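Local structure of probable chaperone (Pseudomonas aeruginosa, 4JMF) at residues Q94-R98 / A99-H103; H103-E106 / Q107-A111. The protein probably acts as a CesT-family chaperone of type III secretion, binding a partner effector protein before its export. All coordinates share one frame; numbering follows the deposited sequence.

Interaction 1: Q94-R98 / A99-H103; sequences QLLDR and AQIHH
The carboxylate of Asp97 and the amide of Gln100 are the flat groups here, their planes 39° apart and their side chains crossing at about a right angle. They do not stack: Asp97 turns the tip of one oxygen to the Gln100 backbone, so OD1 accepts from Gln100 N at 2.9 Å, with the donor almost in line with the C-O bond. This is an N-cap, with Asp97 placed just ahead of helix 98-114. Its CG sits between backbone N and carbonyl carbon (chi1 67°), which swings the carboxylate back over the first turn; there the helix N terminus would tend to favour the negative charge. Behind it the regular helix bonds begin, Asp97 O taking Ile101 N at 2.9 Å and Arg98 O taking His102 N at 3.2 Å. Gln100 CG, anti to its own N (chi1 -174°), comes 3.5 Å from Leu95 O; the bend at chi2 then turns the amide away, its NE2 bonding Gln91 OE1 of strand 85-92. Arg98 heads the other way, and its NE is held by Gln11 of helix 3-15. Leu95 reaches Pro92 of the second subunit, whereas on the buried side Leu96 and Ile101 both pack on Leu47 of strand 46-53. On this Leu47 side one methyl joins loop to helix: Leu96 CD2 lies 3.6 Å from Ile101 CA and 3.9 Å from Ile101 CB.

Interaction 2: H103-E106 / Q107-A111; sequences HQLE and QLVAA
Four successive i to i+4 backbone bonds carry helix 98-114 through this stretch, from His103 O to Gln107 N through to Glu106 O to Ala110 N, the last at 2.8 Å. One turn apart on the same flank, Gln107 lays its aliphatic part over a face of the His103 imidazole. Its CG stands 3.8 Å from the ring centroid, 26° off the normal and displaced toward the rim, a CH-pi contact. A bend at chi2 (-57°) then turns the amide along the ring, 17° from coplanar with it, bringing Gln107 NE2 to 3.4 Å from His103 CE1. His103 NE2 is hydrogen-bonded to Asp70 OD2, which fixes the ring's rotation. A water bridges the neighbouring polar ends: it donates to Glu106 OE1 at 2.7 Å and takes a weak bond from Gln107 NE2 at 2.7 Å. Both side chains also bond the backbone of the other protein in the assembly, Glu106 through OE2 and Gln107 through NE2, so this flank is part of the surface on which that chain is bound. Leu105 CD1 meets Val109 CG2 at 4.2 Å along the helix. Toward the sheet, Gln104 NE2 bonds Asn89 OD1 and Leu47 O, Leu105 and Leu108 pack on Met49 of strand 46-53, Leu108 also covers Leu87 of strand 85-92, and Val109 rests on Cys37 of strand 35-41.

How the interactions relate
Following the chain, strand 85-92 ends, the segment with Gln94 and Leu95 passes beside the second subunit, and interaction 1 turns it into helix 98-114 with a cap. Interaction 2 starts on His103, the residue on which interaction 1 ends; the two follow in sequence, neither nested nor crossed. Both are local and close no long loop. Their centres are 12 Å apart, yet they touch where Leu96 CD2 lies 3.6 Å from Gln104 OE1, so the loop packs against the helix beyond its first turn. Interaction 1 ties the helix start to helix 3-15 and strands 46-53 and 85-92, while interaction 2 sets the middle of the helix between the sheet and the bound partner protein.

Interaction 1: Q94-R98 / A99-H103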
# COMPACT_ATOMS: atom_id res chain seq x y z
N GLN B 94 9.31 0.33 -11.22
CA GLN B 94 10.11 1.53 -11.51
C GLN B 94 10.90 2.06 -10.32
O GLN B 94 11.86 2.80 -10.51
CB GLN B 94 9.21 2.67 -12.00
CG GLN B 94 8.76 2.56 -13.45
CD GLN B 94 8.15 1.21 -13.77
OE1 GLN B 94 7.15 0.79 -13.15
NE2 GLN B 94 8.77 0.50 -14.72
N LEU B 95 10.48 1.71 -9.11
CA LEU B 95 11.12 2.21 -7.90
C LEU B 95 12.02 1.17 -7.23
O LEU B 95 12.66 1.46 -6.22
CB LEU B 95 10.07 2.67 -6.88
CG LEU B 95 9.27 3.94 -7.15
CD1 LEU B 95 8.51 4.36 -5.88
CD2 LEU B 95 10.19 5.04 -7.63
N LEU B 96 12.05 -0.04 -7.77
CA LEU B 96 12.69 -1.13 -7.06
C LEU B 96 14.09 -1.44 -7.59
O LEU B 96 14.26 -2.31 -8.46
CB LEU B 96 11.82 -2.40 -7.08
CG LEU B 96 10.52 -2.37 -6.26
CD1 LEU B 96 9.62 -3.50 -6.70
CD2 LEU B 96 10.82 -2.50 -4.77
N ASP B 97 15.08 -0.73 -7.05
CA ASP B 97 16.45 -1.19 -7.18
C ASP B 97 16.73 -2.24 -6.09
O ASP B 97 15.84 -2.59 -5.30
CB ASP B 97 17.44 -0.03 -7.10
CG ASP B 97 17.48 0.64 -5.74
OD1 ASP B 97 16.76 0.20 -4.81
OD2 ASP B 97 18.27 1.60 -5.57
N ARG B 98 17.96 -2.73 -6.04
CA ARG B 98 18.33 -3.80 -5.10
C ARG B 98 18.02 -3.48 -3.64
O ARG B 98 17.46 -4.32 -2.92
CB ARG B 98 19.80 -4.17 -5.24
CG ARG B 98 20.11 -5.51 -4.59
CD ARG B 98 21.51 -5.95 -4.91
NE ARG B 98 21.82 -5.74 -6.31
CZ ARG B 98 23.06 -5.72 -6.80
NH1 ARG B 98 24.09 -5.92 -5.98
NH2 ARG B 98 23.26 -5.50 -8.09
N ALA B 99 18.38 -2.28 -3.19
CA ALA B 99 18.11 -1.90 -1.81
C ALA B 99 16.61 -1.85 -1.54
O ALA B 99 16.11 -2.34 -0.52
CB ALA B 99 18.74 -0.54 -1.52
N GLN B 100 15.88 -1.24 -2.46
CA GLN B 100 14.46 -1.05 -2.22
C GLN B 100 13.67 -2.37 -2.23
O GLN B 100 12.79 -2.56 -1.38
CB GLN B 100 13.88 -0.02 -3.19
CG GLN B 100 12.43 0.33 -2.90
CD GLN B 100 12.22 0.97 -1.51
OE1 GLN B 100 13.18 1.44 -0.86
NE2 GLN B 100 10.96 1.02 -1.06
N ILE B 101 14.00 -3.29 -3.13
CA ILE B 101 13.28 -4.56 -3.15
C ILE B 101 13.59 -5.36 -1.87
O ILE B 101 12.68 -5.94 -1.26
CB ILE B 101 13.50 -5.36 -4.47
CG1 ILE B 101 12.49 -6.50 -4.60
CG2 ILE B 101 14.92 -5.90 -4.60
CD1 ILE B 101 12.52 -7.18 -5.98
N HIS B 102 14.85 -5.31 -1.45
CA HIS B 102 15.25 -5.90 -0.18
C HIS B 102 14.43 -5.28 0.95
O HIS B 102 13.87 -5.98 1.80
CB HIS B 102 16.75 -5.68 0.04
CG HIS B 102 17.30 -6.29 1.30
ND1 HIS B 102 17.39 -5.60 2.49
CD2 HIS B 102 17.80 -7.53 1.54
CE1 HIS B 102 17.92 -6.38 3.41
NE2 HIS B 102 18.18 -7.56 2.86
N HIS B 103 14.33 -3.95 0.95
CA HIS B 103 13.56 -3.24 1.96
C HIS B 103 12.08 -3.65 1.98
O HIS B 103 11.49 -3.81 3.05
CB HIS B 103 13.69 -1.73 1.76
CG HIS B 103 13.03 -0.92 2.84
ND1 HIS B 103 13.61 -0.70 4.07
CD2 HIS B 103 11.84 -0.27 2.86
CE1 HIS B 103 12.81 0.05 4.81
NE2 HIS B 103 11.73 0.32 4.10

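Interaction 2: H103-E106 / Q107-A111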
# COMPACT_ATOMS: atom_id res chain seq x y z
N HIS B 103 14.33 -3.95 0.95
CA HIS B 103 13.56 -3.24 1.96
C HIS B 103 12.08 -3.65 1.98
O HIS B 103 11.49 -3.81 3.05
CB HIS B 103 13.69 -1.73 1.76
CG HIS B 103 13.03 -0.92 2.84
ND1 HIS B 103 13.61 -0.70 4.07
CD2 HIS B 103 11.84 -0.27 2.86
CE1 HIS B 103 12.81 0.05 4.81
NE2 HIS B 103 11.73 0.32 4.10
N GLN B 104 11.49 -3.84 0.80
CA GLN B 104 10.08 -4.25 0.72
C GLN B 104 9.85 -5.56 1.44
O GLN B 104 8.89 -5.70 2.21
CB GLN B 104 9.60 -4.37 -0.72
CG GLN B 104 8.09 -4.63 -0.83
CD GLN B 104 7.62 -4.82 -2.26
OE1 GLN B 104 8.36 -4.58 -3.22
NE2 GLN B 104 6.35 -5.25 -2.42
N LEU B 105 10.70 -6.54 1.18
CA LEU B 105 10.54 -7.84 1.82
C LEU B 105 10.77 -7.73 3.32
O LEU B 105 10.05 -8.34 4.12
CB LEU B 105 11.48 -8.88 1.19
CG LEU B 105 11.44 -10.30 1.78
CD1 LEU B 105 10.04 -10.93 1.61
CD2 LEU B 105 12.51 -11.18 1.13
N GLU B 106 11.76 -6.93 3.71
CA GLU B 106 12.11 -6.80 5.11
C GLU B 106 10.97 -6.21 5.92
O GLU B 106 10.70 -6.68 7.03
CB GLU B 106 13.36 -5.94 5.27
CG GLU B 106 13.96 -5.98 6.68
CD GLU B 106 15.47 -5.76 6.65
OE1 GLU B 106 15.90 -4.60 6.42
OE2 GLU B 106 16.21 -6.75 6.84
N GLN B 107 10.31 -5.20 5.37
CA GLN B 107 9.18 -4.59 6.07
C GLN B 107 8.00 -5.56 6.18
O GLN B 107 7.29 -5.57 7.18
CB GLN B 107 8.76 -3.28 5.40
CG GLN B 107 9.82 -2.19 5.45
CD GLN B 107 10.24 -1.89 6.88
OE1 GLN B 107 9.42 -1.49 7.71
NE2 GLN B 107 11.53 -2.08 7.17
N LEU B 108 7.81 -6.38 5.15
CA LEU B 108 6.78 -7.42 5.20
C LEU B 108 7.09 -8.37 6.36
O LEU B 108 6.25 -8.60 7.24
CB LEU B 108 6.73 -8.22 3.89
CG LEU B 108 5.67 -9.34 3.88
CD1 LEU B 108 4.26 -8.76 4.07
CD2 LEU B 108 5.76 -10.18 2.60
N VAL B 109 8.30 -8.92 6.36
CA VAL B 109 8.71 -9.86 7.40
C VAL B 109 8.72 -9.23 8.79
O VAL B 109 8.34 -9.88 9.77
CB VAL B 109 10.05 -10.53 7.05
CG1 VAL B 109 10.50 -11.42 8.19
CG2 VAL B 109 9.88 -11.37 5.79
N ALA B 110 9.12 -7.96 8.89
CA ALA B 110 9.13 -7.29 10.18
C ALA B 110 7.74 -7.27 10.81
O ALA B 110 7.59 -7.45 12.02
CB ALA B 110 9.70 -5.87 10.06
N ALA B 111 6.70 -7.07 10.00
CA ALA B 111 5.36 -7.02 10.58
C ALA B 111 4.89 -8.42 10.91
O ALA B 111 4.18 -8.63 11.89
CB ALA B 111 4.40 -6.35 9.64
O HOH W 1 14.20 -2.54 6.75